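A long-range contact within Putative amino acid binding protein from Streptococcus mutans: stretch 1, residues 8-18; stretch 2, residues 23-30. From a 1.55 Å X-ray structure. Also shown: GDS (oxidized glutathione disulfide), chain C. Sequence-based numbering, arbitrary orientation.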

# COMPACT_ATOMS: atom_id res chain seq x y z
N ALA A 8 -1.86 -10.16 -8.71
CA ALA A 8 -2.90 -9.13 -8.87
C ALA A 8 -2.54 -7.84 -8.15
O ALA A 8 -2.03 -7.86 -7.03
CB ALA A 8 -4.24 -9.64 -8.39
N THR A 9 -2.76 -6.70 -8.84
CA THR A 9 -2.46 -5.42 -8.29
C THR A 9 -3.49 -4.42 -8.75
O THR A 9 -4.18 -4.69 -9.71
CB THR A 9 -1.04 -4.99 -8.71
OG1 THR A 9 -0.64 -3.83 -8.00
CG2 THR A 9 -0.96 -4.73 -10.20
N VAL A 10 -3.57 -3.25 -8.11
CA VAL A 10 -4.51 -2.23 -8.59
C VAL A 10 -3.79 -1.33 -9.59
O VAL A 10 -4.39 -0.91 -10.60
CB VAL A 10 -5.08 -1.38 -7.45
CG1 VAL A 10 -6.17 -0.49 -7.99
CG2 VAL A 10 -5.67 -2.28 -6.33
N GLY A 11 -2.53 -0.98 -9.36
CA GLY A 11 -1.79 -0.21 -10.32
C GLY A 11 -2.16 1.27 -10.34
O GLY A 11 -1.83 1.98 -11.32
N THR A 12 -2.73 1.76 -9.23
CA THR A 12 -3.03 3.18 -9.08
C THR A 12 -2.49 3.81 -7.82
O THR A 12 -3.05 4.77 -7.27
CB THR A 12 -4.54 3.44 -9.12
OG1 THR A 12 -5.15 2.75 -8.03
CG2 THR A 12 -5.10 2.92 -10.49
N THR A 13 -1.37 3.27 -7.33
CA THR A 13 -0.76 3.69 -6.09
C THR A 13 0.74 3.96 -6.26
O THR A 13 1.58 3.17 -5.80
CB THR A 13 -1.03 2.65 -4.98
OG1 THR A 13 -2.44 2.27 -4.99
CG2 THR A 13 -0.68 3.16 -3.60
N ASN A 14 1.03 5.04 -6.93
CA ASN A 14 2.42 5.42 -7.16
C ASN A 14 3.06 5.71 -5.82
O ASN A 14 2.47 6.40 -5.02
CB ASN A 14 2.37 6.66 -8.06
CG ASN A 14 3.68 7.29 -8.38
OD1 ASN A 14 4.77 6.79 -8.15
ND2 ASN A 14 3.57 8.50 -8.92
N PRO A 15 4.27 5.19 -5.54
CA PRO A 15 5.21 4.46 -6.40
C PRO A 15 5.28 2.97 -6.17
O PRO A 15 6.20 2.33 -6.62
CB PRO A 15 6.53 5.07 -6.02
CG PRO A 15 6.38 5.27 -4.54
CD PRO A 15 4.96 5.68 -4.32
N PHE A 16 4.28 2.39 -5.51
CA PHE A 16 4.27 0.96 -5.25
C PHE A 16 3.82 0.16 -6.45
O PHE A 16 4.36 -0.88 -6.77
CB PHE A 16 3.44 0.59 -3.98
CG PHE A 16 4.23 0.81 -2.71
CD1 PHE A 16 4.32 2.09 -2.15
CD2 PHE A 16 4.92 -0.22 -2.12
CE1 PHE A 16 5.08 2.28 -1.06
CE2 PHE A 16 5.69 -0.00 -1.03
CZ PHE A 16 5.78 1.23 -0.51
N SER A 17 2.81 0.69 -7.11
CA SER A 17 2.17 -0.02 -8.21
C SER A 17 1.48 1.00 -9.11
O SER A 17 0.54 1.68 -8.68
CB SER A 17 1.22 -1.10 -7.75
OG SER A 17 0.61 -1.72 -8.90
N TYR A 18 1.97 1.15 -10.32
CA TYR A 18 1.47 2.21 -11.25
C TYR A 18 1.91 1.88 -12.67
O TYR A 18 2.75 1.05 -12.90
CB TYR A 18 1.95 3.62 -10.85
CG TYR A 18 3.44 3.88 -10.94
CD1 TYR A 18 4.30 3.50 -9.90
CD2 TYR A 18 3.98 4.52 -12.03
CE1 TYR A 18 5.64 3.70 -9.99
CE2 TYR A 18 5.36 4.76 -12.09
CZ TYR A 18 6.16 4.35 -11.07
OH TYR A 18 7.53 4.58 -11.09
CD1 GDS C . -10.96 1.46 -5.70
N2 GDS C . -10.25 2.75 -5.61
CA2 GDS C . -8.99 2.78 -6.26
C2 GDS C . -8.93 3.08 -7.72
O2 GDS C . -7.96 2.71 -8.41
CB2 GDS C . -7.70 2.51 -5.60
SG2 GDS C . -7.83 2.33 -3.83
N3 GDS C . -10.05 3.80 -8.30
CA3 GDS C . -10.08 4.03 -9.74
C3 GDS C . -11.13 3.04 -10.24
OE3 GDS C . -11.92 3.34 -11.19
OE4 GDS C . -11.25 1.89 -9.73
N4 GDS C . -5.71 3.18 -1.53
CA4 GDS C . -6.12 4.56 -1.48
C4 GDS C . -7.06 4.78 -0.34
OE5 GDS C . -7.11 3.99 0.64
OE6 GDS C . -7.77 5.83 -0.39
C5 GDS C . -4.87 2.76 -2.61
O5 GDS C . -4.48 3.58 -3.44
CA5 GDS C . -4.64 1.32 -2.65
N5 GDS C . -4.48 0.62 -1.44
CB5 GDS C . -5.33 0.62 -3.77
SG5 GDS C . -7.10 0.49 -3.37
CA6 GDS C . -3.25 0.17 3.10
C6 GDS C . -3.93 -1.19 3.20
OE7 GDS C . -5.19 -1.23 3.24
OE8 GDS C . -3.25 -2.24 3.23
N6 GDS C . -1.81 -0.04 3.31
CB6 GDS C . -3.54 0.82 1.80
CG6 GDS C . -3.40 -0.21 0.66
CD6 GDS C . -3.34 0.57 -0.64
O6 GDS C . -2.34 1.16 -1.08
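Stretch 2, residues 23-30: KLTGYDIE

Stretch 2 lies on stretch 1 as the returning arm of an antiparallel strand pair that turns, at a glycine, into a helix whose first amides are held by the carbonyls of stretch 1. Lys23 to Thr25 form the strand, Gly26 is the N-cap residue, and the helix starts at Tyr27 and runs on beyond Glu30.

The register is fixed by one hydrogen-bonded pair, Tyr18 with Thr25, their CA atoms 5.6 Å apart. Tyr18 N donates to Thr25 O at 3.1 Å, and Thr25 N donates to Tyr18 O at 2.8 Å. Both side chains leave on the same face of the sheet, so Thr25 CG2 sits over one face of the Tyr18 ring, 3.8 Å from Tyr18 CE2.

One step on, the CA atoms of Ser17 and Gly26 approach to 4.6 Å, which leaves no space for a side chain: a CB on Gly26 would fall about 2.6 Å from Phe16 O and 2.9 Å from both Pro15 O and Ser17 N. Its phi of 106° and psi of 166° independently call for glycine. Two of the first-turn amides, which have no carbonyl a turn earlier in the helix to bond to, are satisfied across the contact: Tyr27 N by Pro15 O at 3.0 Å and Asp28 N by Phe16 O at 2.9 Å. Pro15 follows a cis peptide bond.

Side chains close the space around this backbone frame. The Phe16 ring meets the Tyr27 ring obliquely, CE2 of Phe16 to CD2 of Tyr27 at 3.9 Å, while Asp28 OD1 lies at the edge of the Phe16 ring. Thr9 CG2 packs against Leu24 CD1 at 3.8 Å and Ile29 CD1 at 4.1 Å, and Leu24 CD2 reaches Gly11 CA at 4.0 Å. Ser17 OG donates to Thr9 OG1 at 2.6 Å, linking two residues of stretch 1 that both touch Leu24 and Ile29.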

# COMPACT_ATOMS: atom_id res chain seq x y z
N LYS A 23 2.71 0.46 -19.01
CA LYS A 23 3.26 -0.78 -18.47
C LYS A 23 3.36 -0.72 -16.93
O LYS A 23 3.77 0.30 -16.39
CB LYS A 23 4.66 -1.03 -19.03
N LEU A 24 2.98 -1.81 -16.28
CA LEU A 24 3.00 -1.88 -14.80
C LEU A 24 4.41 -1.86 -14.31
O LEU A 24 5.28 -2.57 -14.83
CB LEU A 24 2.30 -3.14 -14.23
CG LEU A 24 0.80 -3.21 -14.10
CD1 LEU A 24 0.30 -4.65 -13.80
CD2 LEU A 24 0.31 -2.20 -13.04
N THR A 25 4.64 -1.03 -13.29
CA THR A 25 5.91 -0.89 -12.63
C THR A 25 5.66 -0.42 -11.20
O THR A 25 4.54 -0.51 -10.72
CB THR A 25 6.84 0.03 -13.45
OG1 THR A 25 8.15 0.10 -12.84
CG2 THR A 25 6.33 1.41 -13.55
N GLY A 26 6.71 0.01 -10.52
CA GLY A 26 6.61 0.39 -9.13
C GLY A 26 7.26 -0.68 -8.24
O GLY A 26 7.56 -1.79 -8.66
N TYR A 27 7.48 -0.33 -6.99
CA TYR A 27 8.25 -1.16 -6.09
C TYR A 27 7.65 -2.56 -6.00
O TYR A 27 8.39 -3.52 -6.03
CB TYR A 27 8.30 -0.50 -4.71
CG TYR A 27 9.20 -1.22 -3.71
CD1 TYR A 27 10.60 -1.20 -3.81
CD2 TYR A 27 8.65 -1.91 -2.65
CE1 TYR A 27 11.40 -1.82 -2.85
CE2 TYR A 27 9.43 -2.56 -1.71
CZ TYR A 27 10.81 -2.53 -1.81
OH TYR A 27 11.62 -3.12 -0.87
N ASP A 28 6.35 -2.69 -5.73
CA ASP A 28 5.82 -4.04 -5.54
C ASP A 28 6.11 -4.91 -6.79
O ASP A 28 6.44 -6.10 -6.70
CB ASP A 28 4.32 -4.02 -5.32
CG ASP A 28 3.88 -3.52 -3.97
OD1 ASP A 28 4.58 -3.82 -2.98
OD2 ASP A 28 2.87 -2.82 -3.91
N ILE A 29 5.91 -4.31 -7.95
CA ILE A 29 6.05 -5.02 -9.21
C ILE A 29 7.48 -5.37 -9.50
O ILE A 29 7.79 -6.51 -9.92
CB ILE A 29 5.44 -4.17 -10.36
CG1 ILE A 29 3.97 -3.83 -10.09
CG2 ILE A 29 5.58 -4.95 -11.66
CD1 ILE A 29 3.08 -5.01 -9.85
N GLU A 30 8.37 -4.41 -9.30
CA GLU A 30 9.75 -4.62 -9.64
C GLU A 30 10.43 -5.55 -8.62
O GLU A 30 11.34 -6.34 -8.98
CB GLU A 30 10.46 -3.28 -9.76
CG GLU A 30 9.89 -2.41 -10.83
CD GLU A 30 10.05 -2.93 -12.27
OE1 GLU A 30 10.79 -3.90 -12.53
OE2 GLU A 30 9.42 -2.36 -13.19